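Local coordinates for protein alanine racemase (Oenococcus oeni PSU-1, PDB 3HUR) that belongs to the alanine racemase family, two-domain enzymes with an N-terminal TIM-type barrel and a C-terminal domain rich in beta strands, at residues 133-137 with 353-358; 90-95 with 111-117; 129-133 with 183-187; 62-68 with 82-87. All coordinates share one frame. Numbering follows the deposited sequence.

Overall arrangement
Interaction 4 lies deepest, its centre about 13 Å from that of the chain, against about 23, 30 and 24 Å for interactions 1, 2 and 3. It pairs neighbouring barrel strands by backbone hydrogen bonds, with buried apolar side chains on both faces. Interactions 2 and 3 pack loops after barrel strands against helical elements, interaction 2 with aromatic rings and two hydrogen bonds, interaction 3 by packing round Thr131 and one weak hydrogen bond. Interaction 1 joins the barrel to the C-terminal domain chiefly through one arginine bonded to backbone carbonyls, with a small Ile136-Ile358 contact. It shares Met133 with interaction 3 and touches interaction 2. All but interaction 3 touch the second subunit.

Interaction 1: residues 133-137 with 353-358; sequences MTRIG and NYSHTI
Arg135 has the largest buried area in this contact, followed by Ile358 and Asn353. Residues 133-137 have no regular structure and belong to the barrel loop after strand 123-128. Thr134 OG1 accepts from Ile136 N at 2.9 Å, an ST turn. Residues 353-358 form the tip of the antiparallel hairpin 347-364 in the C-terminal domain. Tyr354 N bonds to Thr357 O at 3.0 Å. The nearest CA atoms are those of Arg135 and Ile358, 8.5 Å apart. Arg135 points its CB toward the hairpin and runs m, t, p along chi1 to chi3. Arg135 NH1 donates to Tyr354 O at 2.8 Å, and Arg135 NH2 donates to Ser355 O at 2.9 Å. A weak bond of 3.4 Å joins Arg135 NH1 to Asn353 OD1, which also lies 3.3 Å from Arg135 CD. Ile358, chi1 m, packs its CD1 4.1 Å from Ile136 CG1. In the second subunit a strand pairs in parallel with Thr357 and Ile358, so this domain junction sits at the subunit interface. Arg135 meets uncharged oxygens near its guanidinium plane. The link to the hairpin therefore rests on directed hydrogen bonds to the turn, with a small apolar contact beside them.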
loop_
_atom_site.group_PDB
_atom_site.type_symbol
_atom_site.label_atom_id
_atom_site.label_comp_id
_atom_site.label_asym_id
_atom_site.label_seq_id
_atom_site.Cartn_x
_atom_site.Cartn_y
_atom_site.Cartn_z
ATOM N N MET A 133 -17.836 -6.519 29.560
ATOM C CA MET A 133 -16.959 -5.821 28.599
ATOM C C MET A 133 -17.721 -4.816 27.684
ATOM O O MET A 133 -17.520 -4.771 26.461
ATOM C CB MET A 133 -16.225 -6.883 27.757
ATOM C CG MET A 133 -14.931 -6.403 27.132
ATOM S SD MET A 133 -13.568 -6.369 28.306
ATOM C CE MET A 133 -12.492 -7.609 27.533
ATOM N N THR A 134 -18.605 -4.012 28.259
ATOM C CA THR A 134 -19.484 -3.196 27.435
ATOM C C THR A 134 -20.103 -2.142 28.294
ATOM O O THR A 134 -20.005 -2.227 29.519
ATOM C CB THR A 134 -20.584 -4.042 26.784
ATOM O OG1 THR A 134 -21.733 -3.228 26.538
ATOM C CG2 THR A 134 -20.986 -5.202 27.668
ATOM N N ARG A 135 -20.709 -1.136 27.669
ATOM C CA ARG A 135 -21.365 -0.057 28.419
ATOM C C ARG A 135 -22.872 -0.029 28.182
ATOM O O ARG A 135 -23.571 0.837 28.687
ATOM C CB ARG A 135 -20.737 1.273 28.049
ATOM C CG ARG A 135 -19.220 1.285 28.210
ATOM C CD ARG A 135 -18.569 2.430 27.472
ATOM N NE ARG A 135 -19.123 3.721 27.873
ATOM C CZ ARG A 135 -18.839 4.879 27.282
ATOM N NH1 ARG A 135 -17.991 4.926 26.255
ATOM N NH2 ARG A 135 -19.420 5.992 27.714
ATOM N N ILE A 136 -23.368 -1.001 27.426
ATOM C CA ILE A 136 -24.760 -1.045 27.058
ATOM C C ILE A 136 -25.504 -1.929 28.061
ATOM O O ILE A 136 -25.072 -3.063 28.366
ATOM C CB ILE A 136 -24.971 -1.622 25.622
ATOM C CG1 ILE A 136 -23.928 -1.086 24.608
ATOM C CG2 ILE A 136 -26.374 -1.300 25.142
ATOM C CD1 ILE A 136 -24.043 -1.721 23.117
ATOM N N GLY A 137 -26.609 -1.411 28.593
ATOM C CA GLY A 137 -27.491 -2.222 29.446
ATOM C C GLY A 137 -27.155 -2.299 30.930
ATOM O O GLY A 137 -26.478 -1.434 31.480
ATOM N N ASN A 353 -14.196 4.113 22.155
ATOM C CA ASN A 353 -15.076 4.521 23.246
ATOM C C ASN A 353 -14.797 5.951 23.617
ATOM O O ASN A 353 -13.649 6.336 23.799
ATOM C CB ASN A 353 -14.951 3.581 24.467
ATOM C CG ASN A 353 -15.696 2.262 24.256
ATOM O OD1 ASN A 353 -16.867 2.136 24.636
ATOM N ND2 ASN A 353 -15.029 1.279 23.618
ATOM N N TYR A 354 -15.854 6.727 23.708
ATOM C CA TYR A 354 -15.764 8.114 24.112
ATOM C C TYR A 354 -16.805 8.404 25.199
ATOM O O TYR A 354 -17.661 7.582 25.505
ATOM C CB TYR A 354 -15.984 9.056 22.905
ATOM C CG TYR A 354 -14.997 8.839 21.812
ATOM C CD1 TYR A 354 -13.729 9.353 21.924
ATOM C CD2 TYR A 354 -15.313 8.086 20.670
ATOM C CE1 TYR A 354 -12.786 9.147 20.922
ATOM C CE2 TYR A 354 -14.376 7.899 19.654
ATOM C CZ TYR A 354 -13.120 8.408 19.804
ATOM O OH TYR A 354 -12.142 8.243 18.887
ATOM N N SER A 355 -16.724 9.599 25.755
ATOM C CA SER A 355 -17.531 9.973 26.881
ATOM C C SER A 355 -19.005 9.596 26.682
ATOM O O SER A 355 -19.570 8.874 27.481
ATOM C CB SER A 355 -17.376 11.469 27.114
ATOM O OG SER A 355 -18.121 11.843 28.253
ATOM N N HIS A 356 -19.603 10.044 25.588
ATOM C CA HIS A 356 -21.043 9.845 25.338
ATOM C C HIS A 356 -21.391 8.926 24.133
ATOM O O HIS A 356 -22.573 8.787 23.771
ATOM C CB HIS A 356 -21.719 11.223 25.161
ATOM C CG HIS A 356 -21.753 12.057 26.414
ATOM N ND1 HIS A 356 -21.096 13.271 26.524
ATOM C CD2 HIS A 356 -22.366 11.853 27.614
ATOM C CE1 HIS A 356 -21.308 13.777 27.731
ATOM N NE2 HIS A 356 -22.079 12.940 28.410
ATOM N N THR A 357 -20.393 8.272 23.540
ATOM C CA THR A 357 -20.609 7.572 22.292
ATOM C C THR A 357 -19.686 6.353 22.169
ATOM O O THR A 357 -18.617 6.349 22.719
ATOM C CB THR A 357 -20.488 8.584 21.118
ATOM O OG1 THR A 357 -19.331 8.339 20.325
ATOM C CG2 THR A 357 -20.398 9.984 21.658
ATOM N N ILE A 358 -20.152 5.308 21.501
ATOM C CA ILE A 358 -19.377 4.104 21.246
ATOM C C ILE A 358 -19.406 3.937 19.749
ATOM O O ILE A 358 -20.482 3.896 19.175
ATOM C CB ILE A 358 -20.056 2.844 21.786
ATOM C CG1 ILE A 358 -20.312 2.948 23.282
ATOM C CG2 ILE A 358 -19.258 1.582 21.438
ATOM C CD1 ILE A 358 -21.453 2.029 23.760
#

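Interaction 2: residues 90-95 with 111-117; sequences WDYSDL and AWLQNLP
This is an aromatic and apolar contact between two successive segments that follow barrel strands. Residues 90-95 come after strand 84-86 and lead into helix 95-100. Residues 111-114 make up most of the short helix 110-114, which follows strand 103-107; residues 115-117 leave it as a loop. The CA atoms of Tyr92 and Leu116 are 7.3 Å apart, and those of Trp90 and Trp112 are 8.8 Å apart. Trp112, chi1 t, donates from NE1 to Trp90 O at 2.9 Å. Tyr92, chi1 m, reaches back to the helix, and its OH donates to Trp112 O at 2.6 Å. Trp90, Tyr92 and Trp112 form an aromatic cluster. The cluster joins neighbouring beta-alpha units of the TIM-type barrel, near the C-terminal ends of their strands. Tyr92 CE1 sits over the Trp112 indole face, 3.6 Å from Trp112 CD1; the Tyr92 ring meets the five-membered ring obliquely, planes at 50°. Trp90, chi1 p, brings its CD1 to 3.8 Å from Trp112 CD1. Pro117 CD lies over the Tyr92 ring, 3.6 Å from its centroid and 9° off the normal, a CH-pi contact. Leu95 CD2 completes the apolar patch, 4.0 Å from Pro117 CG and 4.2 Å from Leu116 CD2.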
loop_
_atom_site.group_PDB
_atom_site.type_symbol
_atom_site.label_atom_id
_atom_site.label_comp_id
_atom_site.label_asym_id
_atom_site.label_seq_id
_atom_site.Cartn_x
_atom_site.Cartn_y
_atom_site.Cartn_z
ATOM N N TRP A 90 -32.280 3.249 19.667
ATOM C CA TRP A 90 -33.319 3.335 20.656
ATOM C C TRP A 90 -33.806 4.752 20.873
ATOM O O TRP A 90 -34.272 5.070 21.954
ATOM C CB TRP A 90 -32.840 2.703 21.984
ATOM C CG TRP A 90 -31.570 3.243 22.464
ATOM C CD1 TRP A 90 -31.355 4.496 22.933
ATOM C CD2 TRP A 90 -30.318 2.564 22.530
ATOM N NE1 TRP A 90 -30.027 4.648 23.274
ATOM C CE2 TRP A 90 -29.376 3.471 23.039
ATOM C CE3 TRP A 90 -29.897 1.285 22.190
ATOM C CZ2 TRP A 90 -28.038 3.139 23.229
ATOM C CZ3 TRP A 90 -28.562 0.947 22.363
ATOM C CH2 TRP A 90 -27.645 1.874 22.875
ATOM N N ASP A 91 -33.725 5.603 19.850
ATOM C CA ASP A 91 -34.225 6.982 19.947
ATOM C C ASP A 91 -35.713 6.967 20.121
ATOM O O ASP A 91 -36.418 6.332 19.358
ATOM C CB ASP A 91 -33.950 7.785 18.671
ATOM C CG ASP A 91 -32.554 8.353 18.613
ATOM O OD1 ASP A 91 -31.940 8.581 19.689
ATOM O OD2 ASP A 91 -32.077 8.581 17.468
ATOM N N TYR A 92 -36.195 7.712 21.091
ATOM C CA TYR A 92 -37.627 7.811 21.337
ATOM C C TYR A 92 -38.376 8.311 20.131
ATOM O O TYR A 92 -39.568 8.027 19.976
ATOM C CB TYR A 92 -37.892 8.790 22.475
ATOM C CG TYR A 92 -37.504 8.337 23.871
ATOM C CD1 TYR A 92 -37.263 7.001 24.173
ATOM C CD2 TYR A 92 -37.423 9.266 24.904
ATOM C CE1 TYR A 92 -36.931 6.615 25.477
ATOM C CE2 TYR A 92 -37.104 8.893 26.187
ATOM C CZ TYR A 92 -36.875 7.573 26.469
ATOM O OH TYR A 92 -36.556 7.227 27.751
ATOM N N SER A 93 -37.687 9.093 19.307
ATOM C CA SER A 93 -38.247 9.613 18.073
ATOM C C SER A 93 -38.449 8.540 16.995
ATOM O O SER A 93 -39.236 8.747 16.080
ATOM C CB SER A 93 -37.364 10.755 17.532
ATOM O OG SER A 93 -36.048 10.313 17.250
ATOM N N ASP A 94 -37.763 7.402 17.085
ATOM C CA ASP A 94 -37.961 6.310 16.103
ATOM C C ASP A 94 -38.981 5.278 16.549
ATOM O O ASP A 94 -39.229 4.278 15.836
ATOM C CB ASP A 94 -36.640 5.608 15.765
ATOM C CG ASP A 94 -35.650 6.523 15.030
ATOM O OD1 ASP A 94 -35.945 6.950 13.900
ATOM O OD2 ASP A 94 -34.560 6.795 15.588
ATOM N N LEU A 95 -39.595 5.524 17.703
ATOM C CA LEU A 95 -40.565 4.579 18.288
ATOM C C LEU A 95 -41.588 4.080 17.289
ATOM O O LEU A 95 -41.852 2.879 17.223
ATOM C CB LEU A 95 -41.242 5.152 19.552
ATOM C CG LEU A 95 -40.726 4.619 20.906
ATOM C CD1 LEU A 95 -39.215 4.367 20.881
ATOM C CD2 LEU A 95 -41.102 5.514 22.091
ATOM N N ALA A 111 -32.973 4.316 33.195
ATOM C CA ALA A 111 -33.503 5.662 32.897
ATOM C C ALA A 111 -34.384 5.679 31.616
ATOM O O ALA A 111 -35.511 6.219 31.604
ATOM C CB ALA A 111 -32.358 6.667 32.794
ATOM N N TRP A 112 -33.870 5.042 30.565
ATOM C CA TRP A 112 -34.545 4.970 29.262
ATOM C C TRP A 112 -35.949 4.383 29.378
ATOM O O TRP A 112 -36.880 4.864 28.752
ATOM C CB TRP A 112 -33.683 4.140 28.277
ATOM C CG TRP A 112 -34.253 4.003 26.876
ATOM C CD1 TRP A 112 -33.910 4.735 25.780
ATOM C CD2 TRP A 112 -35.266 3.082 26.439
ATOM N NE1 TRP A 112 -34.638 4.330 24.698
ATOM C CE2 TRP A 112 -35.486 3.327 25.076
ATOM C CE3 TRP A 112 -36.026 2.100 27.077
ATOM C CZ2 TRP A 112 -36.410 2.616 24.338
ATOM C CZ3 TRP A 112 -36.944 1.397 26.340
ATOM C CH2 TRP A 112 -37.125 1.654 24.984
ATOM N N LEU A 113 -36.082 3.319 30.170
ATOM C CA LEU A 113 -37.385 2.639 30.407
ATOM C C LEU A 113 -38.336 3.481 31.219
ATOM O O LEU A 113 -39.519 3.512 30.942
ATOM C CB LEU A 113 -37.200 1.319 31.162
ATOM C CG LEU A 113 -37.282 0.018 30.378
ATOM C CD1 LEU A 113 -37.195 -1.176 31.351
ATOM C CD2 LEU A 113 -38.554 -0.022 29.556
ATOM N N GLN A 114 -37.811 4.136 32.241
ATOM C CA GLN A 114 -38.639 4.964 33.118
ATOM C C GLN A 114 -39.205 6.133 32.355
ATOM O O GLN A 114 -40.349 6.498 32.581
ATOM C CB GLN A 114 -37.846 5.481 34.331
ATOM C CG GLN A 114 -37.393 4.382 35.271
ATOM C CD GLN A 114 -36.294 4.828 36.223
ATOM O OE1 GLN A 114 -35.700 5.895 36.060
ATOM N NE2 GLN A 114 -36.008 3.994 37.213
ATOM N N ASN A 115 -38.406 6.710 31.453
ATOM C CA ASN A 115 -38.809 7.902 30.683
ATOM C C ASN A 115 -39.422 7.579 29.319
ATOM O O ASN A 115 -39.704 8.501 28.534
ATOM C CB ASN A 115 -37.614 8.856 30.491
ATOM C CG ASN A 115 -37.038 9.383 31.823
ATOM O OD1 ASN A 115 -37.684 10.152 32.546
ATOM N ND2 ASN A 115 -35.815 8.980 32.132
ATOM N N LEU A 116 -39.621 6.292 29.019
ATOM C CA LEU A 116 -40.385 5.918 27.831
ATOM C C LEU A 116 -41.587 6.826 27.713
ATOM O O LEU A 116 -42.333 6.966 28.673
ATOM C CB LEU A 116 -40.905 4.497 27.934
ATOM C CG LEU A 116 -40.132 3.451 27.165
ATOM C CD1 LEU A 116 -40.997 2.216 27.125
ATOM C CD2 LEU A 116 -39.803 3.930 25.771
ATOM N N PRO A 117 -41.770 7.473 26.556
ATOM C CA PRO A 117 -43.013 8.204 26.401
ATOM C C PRO A 117 -44.178 7.295 26.060
ATOM O O PRO A 117 -44.023 6.081 25.954
ATOM C CB PRO A 117 -42.718 9.181 25.240
ATOM C CG PRO A 117 -41.623 8.598 24.524
ATOM C CD PRO A 117 -40.784 7.876 25.543
#

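Interaction 3: residues 129-133 with 183-187; sequences IDTGM and QLRRW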
loop_
_atom_site.group_PDB
_atom_site.type_symbol
_atom_site.label_atom_id
_atom_site.label_comp_id
_atom_site.label_asym_id
_atom_site.label_seq_id
_atom_site.Cartn_x
_atom_site.Cartn_y
_atom_site.Cartn_z
ATOM N N ILE A 129 -27.811 -7.626 29.432
ATOM C CA ILE A 129 -27.124 -7.765 30.677
ATOM C C ILE A 129 -25.637 -7.488 30.526
ATOM O O ILE A 129 -24.904 -8.272 29.965
ATOM C CB ILE A 129 -27.324 -9.190 31.270
ATOM C CG1 ILE A 129 -28.820 -9.563 31.313
ATOM C CG2 ILE A 129 -26.685 -9.268 32.634
ATOM C CD1 ILE A 129 -29.699 -8.502 31.866
ATOM N N ASP A 130 -25.197 -6.365 31.056
ATOM C CA ASP A 130 -23.776 -6.059 31.109
ATOM C C ASP A 130 -23.087 -6.994 32.077
ATOM O O ASP A 130 -23.035 -6.730 33.272
ATOM C CB ASP A 130 -23.554 -4.604 31.551
ATOM C CG ASP A 130 -22.054 -4.191 31.583
ATOM O OD1 ASP A 130 -21.157 -4.976 31.175
ATOM O OD2 ASP A 130 -21.768 -3.054 32.031
ATOM N N THR A 131 -22.550 -8.091 31.566
ATOM C CA THR A 131 -21.724 -8.954 32.381
ATOM C C THR A 131 -20.259 -8.602 32.195
ATOM O O THR A 131 -19.388 -9.442 32.405
ATOM C CB THR A 131 -21.907 -10.426 32.033
ATOM O OG1 THR A 131 -21.328 -10.694 30.753
ATOM C CG2 THR A 131 -23.357 -10.801 32.023
ATOM N N GLY A 132 -19.962 -7.375 31.790
ATOM C CA GLY A 132 -18.572 -6.941 31.818
ATOM C C GLY A 132 -18.063 -5.998 30.755
ATOM O O GLY A 132 -17.831 -4.814 31.024
ATOM N N MET A 133 -17.836 -6.519 29.560
ATOM C CA MET A 133 -16.959 -5.821 28.599
ATOM C C MET A 133 -17.721 -4.816 27.684
ATOM O O MET A 133 -17.520 -4.771 26.461
ATOM C CB MET A 133 -16.225 -6.883 27.757
ATOM C CG MET A 133 -14.931 -6.403 27.132
ATOM S SD MET A 133 -13.568 -6.369 28.306
ATOM C CE MET A 133 -12.492 -7.609 27.533
ATOM N N GLN A 183 -17.523 -13.563 33.706
ATOM C CA GLN A 183 -18.726 -13.111 33.013
ATOM C C GLN A 183 -19.923 -14.022 33.319
ATOM O O GLN A 183 -21.037 -13.546 33.582
ATOM C CB GLN A 183 -18.485 -13.043 31.500
ATOM C CG GLN A 183 -17.566 -11.899 31.041
ATOM C CD GLN A 183 -17.703 -11.579 29.548
ATOM O OE1 GLN A 183 -17.207 -12.306 28.676
ATOM N NE2 GLN A 183 -18.386 -10.496 29.266
ATOM N N LEU A 184 -19.705 -15.330 33.282
ATOM C CA LEU A 184 -20.771 -16.273 33.614
ATOM C C LEU A 184 -21.250 -16.097 35.081
ATOM O O LEU A 184 -22.442 -16.222 35.371
ATOM C CB LEU A 184 -20.283 -17.689 33.380
ATOM C CG LEU A 184 -21.309 -18.808 33.472
ATOM C CD1 LEU A 184 -22.516 -18.505 32.558
ATOM C CD2 LEU A 184 -20.632 -20.158 33.145
ATOM N N ARG A 185 -20.333 -15.761 35.987
ATOM C CA ARG A 185 -20.727 -15.462 37.373
ATOM C C ARG A 185 -21.687 -14.260 37.343
ATOM O O ARG A 185 -22.836 -14.364 37.822
ATOM C CB ARG A 185 -19.478 -15.308 38.302
ATOM C CG ARG A 185 -19.561 -14.397 39.592
ATOM C CD ARG A 185 -19.165 -15.183 40.839
ATOM N NE ARG A 185 -18.102 -14.645 41.709
ATOM C CZ ARG A 185 -18.228 -14.306 43.013
ATOM N NH1 ARG A 185 -19.401 -14.342 43.662
ATOM N NH2 ARG A 185 -17.154 -13.875 43.677
ATOM N N ARG A 186 -21.254 -13.166 36.719
ATOM C CA ARG A 186 -22.098 -11.973 36.654
ATOM C C ARG A 186 -23.475 -12.227 36.027
ATOM O O ARG A 186 -24.488 -11.745 36.541
ATOM C CB ARG A 186 -21.383 -10.852 35.919
ATOM C CG ARG A 186 -20.490 -9.978 36.810
ATOM C CD ARG A 186 -19.168 -9.755 36.069
ATOM N NE ARG A 186 -18.259 -8.799 36.716
ATOM C CZ ARG A 186 -17.181 -8.264 36.126
ATOM N NH1 ARG A 186 -16.856 -8.566 34.861
ATOM N NH2 ARG A 186 -16.419 -7.418 36.803
ATOM N N TRP A 187 -23.520 -12.981 34.929
ATOM C CA TRP A 187 -24.797 -13.326 34.306
ATOM C C TRP A 187 -25.750 -13.911 35.356
ATOM O O TRP A 187 -26.859 -13.419 35.559
ATOM C CB TRP A 187 -24.579 -14.306 33.152
ATOM C CG TRP A 187 -25.821 -14.950 32.656
ATOM C CD1 TRP A 187 -26.247 -16.229 32.913
ATOM C CD2 TRP A 187 -26.808 -14.366 31.797
ATOM N NE1 TRP A 187 -27.432 -16.473 32.255
ATOM C CE2 TRP A 187 -27.800 -15.341 31.574
ATOM C CE3 TRP A 187 -26.944 -13.116 31.184
ATOM C CZ2 TRP A 187 -28.916 -15.094 30.789
ATOM C CZ3 TRP A 187 -28.051 -12.871 30.409
ATOM C CH2 TRP A 187 -29.025 -13.854 30.213
#
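Here a loop of the TIM-type barrel rests on a helix that follows a later strand. Residues 129-133 come just after strand 123-128, and residues 183-187 are part of helix 174-191, which follows strand 157-163. The closest CA atoms are those of Thr131 and Gln183, 5.2 Å apart. Thr131 has the largest buried area.

Van der Waals packing centres on Thr131 and Trp187. Ile129 CG1 lies 3.5 Å from Trp187 CZ3. Thr131 points its CB toward the helix, with CG2 3.9 Å from Trp187 CB and near the plane of the indole at its edge. Thr131 CB also lies 3.9 Å from Arg186 CB. Trp187 has a second aromatic partner, Phe201, against which it packs edge-to-face.

Direct polar links are few. Gln183 NE2 makes a weak hydrogen bond to Thr131 O at 3.5 Å. The stronger polar partners lie outside the two segments. Gln183 OE1 accepts from Ala167 N, Thr131 OG1 bonds with Thr164 OG1, and Arg186 pairs with Glu182 in a salt bridge.

The loop adopts a tight turn. Gly132 has phi 146° and psi -76°, where a CB would jam against the preceding carbonyl. That CB would also fall 3.2 Å from Arg186 NH1. The turn is an Asx turn, closed by Gly132 N donating to Asp130 OD1 at 2.7 Å.

Interaction 4: residues 62-68 with 82-87; sequences DALIVSN and LPIWVL. With SO4 (sulfate ion), chain D.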
loop_
_atom_site.group_PDB
_atom_site.type_symbol
_atom_site.label_atom_id
_atom_site.label_comp_id
_atom_site.label_asym_id
_atom_site.label_seq_id
_atom_site.Cartn_x
_atom_site.Cartn_y
_atom_site.Cartn_z
ATOM N N ASP A 62 -34.990 -17.740 12.883
ATOM C CA ASP A 62 -36.261 -17.255 13.414
ATOM C C ASP A 62 -36.292 -15.743 13.630
ATOM O O ASP A 62 -37.360 -15.146 13.884
ATOM C CB ASP A 62 -36.548 -17.950 14.758
ATOM C CG ASP A 62 -36.298 -19.451 14.690
ATOM O OD1 ASP A 62 -37.118 -20.176 14.068
ATOM O OD2 ASP A 62 -35.246 -19.889 15.189
ATOM N N ALA A 63 -35.120 -15.125 13.628
ATOM C CA ALA A 63 -35.026 -13.667 13.529
ATOM C C ALA A 63 -33.708 -13.244 12.861
ATOM O O ALA A 63 -32.815 -14.051 12.578
ATOM C CB ALA A 63 -35.152 -13.051 14.854
ATOM N N LEU A 64 -33.599 -11.961 12.628
ATOM C CA LEU A 64 -32.419 -11.404 12.005
ATOM C C LEU A 64 -31.969 -10.271 12.879
ATOM O O LEU A 64 -32.798 -9.502 13.328
ATOM C CB LEU A 64 -32.760 -10.848 10.612
ATOM C CG LEU A 64 -33.420 -11.827 9.650
ATOM C CD1 LEU A 64 -33.934 -11.080 8.401
ATOM C CD2 LEU A 64 -32.462 -12.923 9.309
ATOM N N ILE A 65 -30.662 -10.170 13.110
ATOM C CA ILE A 65 -30.082 -9.029 13.867
ATOM C C ILE A 65 -29.143 -8.232 12.931
ATOM O O ILE A 65 -28.332 -8.817 12.201
ATOM C CB ILE A 65 -29.264 -9.526 15.098
ATOM C CG1 ILE A 65 -30.080 -10.532 15.931
ATOM C CG2 ILE A 65 -28.839 -8.368 15.945
ATOM C CD1 ILE A 65 -29.354 -11.176 17.218
ATOM N N VAL A 66 -29.278 -6.914 12.956
ATOM C CA VAL A 66 -28.501 -6.016 12.133
ATOM C C VAL A 66 -28.068 -4.813 12.985
ATOM O O VAL A 66 -28.527 -4.688 14.136
ATOM C CB VAL A 66 -29.275 -5.552 10.853
ATOM C CG1 VAL A 66 -29.730 -6.763 9.989
ATOM C CG2 VAL A 66 -30.390 -4.699 11.209
ATOM N N SER A 67 -27.183 -3.963 12.423
ATOM C CA SER A 67 -26.479 -2.886 13.181
ATOM C C SER A 67 -27.038 -1.482 13.007
ATOM O O SER A 67 -26.631 -0.566 13.674
ATOM C CB SER A 67 -25.007 -2.827 12.754
ATOM O OG SER A 67 -24.483 -4.154 12.544
ATOM N N ASN A 68 -27.931 -1.312 12.050
ATOM C CA ASN A 68 -28.435 -0.007 11.696
ATOM C C ASN A 68 -29.925 -0.129 11.353
ATOM O O ASN A 68 -30.374 -1.057 10.689
ATOM C CB ASN A 68 -27.659 0.557 10.493
ATOM C CG ASN A 68 -26.217 0.982 10.836
ATOM O OD1 ASN A 68 -25.959 2.076 11.425
ATOM N ND2 ASN A 68 -25.266 0.156 10.407
ATOM N N LEU A 82 -39.583 -11.967 8.855
ATOM C CA LEU A 82 -39.097 -12.370 10.161
ATOM C C LEU A 82 -38.907 -11.163 11.019
ATOM O O LEU A 82 -38.752 -10.039 10.524
ATOM C CB LEU A 82 -37.775 -13.085 10.073
ATOM C CG LEU A 82 -37.799 -14.407 9.324
ATOM C CD1 LEU A 82 -36.402 -14.936 9.207
ATOM C CD2 LEU A 82 -38.685 -15.394 10.012
ATOM N N PRO A 83 -38.972 -11.359 12.339
ATOM C CA PRO A 83 -38.660 -10.189 13.189
ATOM C C PRO A 83 -37.177 -9.789 13.060
ATOM O O PRO A 83 -36.316 -10.629 12.854
ATOM C CB PRO A 83 -38.990 -10.652 14.608
ATOM C CG PRO A 83 -39.206 -12.187 14.511
ATOM C CD PRO A 83 -39.387 -12.565 13.083
ATOM N N ILE A 84 -36.912 -8.497 13.210
ATOM C CA ILE A 84 -35.602 -7.929 13.032
ATOM C C ILE A 84 -35.289 -7.081 14.209
ATOM O O ILE A 84 -36.141 -6.362 14.715
ATOM C CB ILE A 84 -35.531 -7.011 11.781
ATOM C CG1 ILE A 84 -35.610 -7.851 10.507
ATOM C CG2 ILE A 84 -34.234 -6.227 11.783
ATOM C CD1 ILE A 84 -36.358 -7.218 9.397
ATOM N N TRP A 85 -34.036 -7.132 14.612
ATOM C CA TRP A 85 -33.607 -6.505 15.836
ATOM C C TRP A 85 -32.410 -5.678 15.459
ATOM O O TRP A 85 -31.431 -6.193 14.950
ATOM C CB TRP A 85 -33.259 -7.634 16.817
ATOM C CG TRP A 85 -32.592 -7.291 18.099
ATOM C CD1 TRP A 85 -32.295 -6.049 18.602
ATOM C CD2 TRP A 85 -32.178 -8.236 19.091
ATOM N NE1 TRP A 85 -31.676 -6.185 19.827
ATOM C CE2 TRP A 85 -31.612 -7.523 20.142
ATOM C CE3 TRP A 85 -32.206 -9.630 19.161
ATOM C CZ2 TRP A 85 -31.086 -8.145 21.254
ATOM C CZ3 TRP A 85 -31.680 -10.245 20.264
ATOM C CH2 TRP A 85 -31.132 -9.504 21.299
ATOM N N VAL A 86 -32.510 -4.385 15.689
ATOM C CA VAL A 86 -31.459 -3.452 15.380
ATOM C C VAL A 86 -30.674 -3.148 16.647
ATOM O O VAL A 86 -31.256 -2.880 17.681
ATOM C CB VAL A 86 -32.074 -2.187 14.757
ATOM C CG1 VAL A 86 -30.975 -1.120 14.436
ATOM C CG2 VAL A 86 -32.829 -2.596 13.515
ATOM N N LEU A 87 -29.346 -3.153 16.566
ATOM C CA LEU A 87 -28.549 -3.334 17.774
ATOM C C LEU A 87 -28.251 -2.108 18.624
ATOM O O LEU A 87 -28.120 -2.257 19.891
ATOM C CB LEU A 87 -27.254 -4.094 17.497
ATOM C CG LEU A 87 -27.437 -5.608 17.495
ATOM C CD1 LEU A 87 -26.089 -6.293 17.313
ATOM C CD2 LEU A 87 -28.089 -6.073 18.786
HETATM S S SO4 D . -25.284 -2.692 7.364
HETATM O O1 SO4 D . -23.961 -2.294 6.915
HETATM O O2 SO4 D . -25.446 -2.737 8.847
HETATM O O3 SO4 D . -26.173 -1.737 6.704
HETATM O O4 SO4 D . -25.507 -4.038 6.813
#
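Strands 63-66 and 84-86 run parallel; their axes approach to 4.7 Å and diverge by 19°. Leu64 pairs with Ile84, Ile65 with Trp85 and Val66 with Val86. Leu64 N donates to Pro83 O, Trp85 N to Leu64 O and Val66 N to Trp85 O, each at 3.0 Å. A weak bond, Leu87 N to Val66 O, also 3.0 Å, continues the ladder.

Leu64, Val66, Ile84 and Val86 share one face, where Val66 CG2 meets Val86 CG2 at 4.0 Å. Helix 69-77 packs on this face. Ile65 and Trp85 lie on the other, with Ile65 CD1 3.8 Å from Trp85 CE3. There Trp85 packs edge-to-face on Tyr163.

Past the strand, Asn68 ND2 donates at 3.3 Å to O2 of a sulfate ion, which probably came from the crystallisation liquor. Asp42 N of the same chain and Arg8 NH1 of the second subunit are also hydrogen-bonded to it. The two strands and helix 69-77 between them form a beta-alpha-beta unit, the repeating element of a TIM-type barrel.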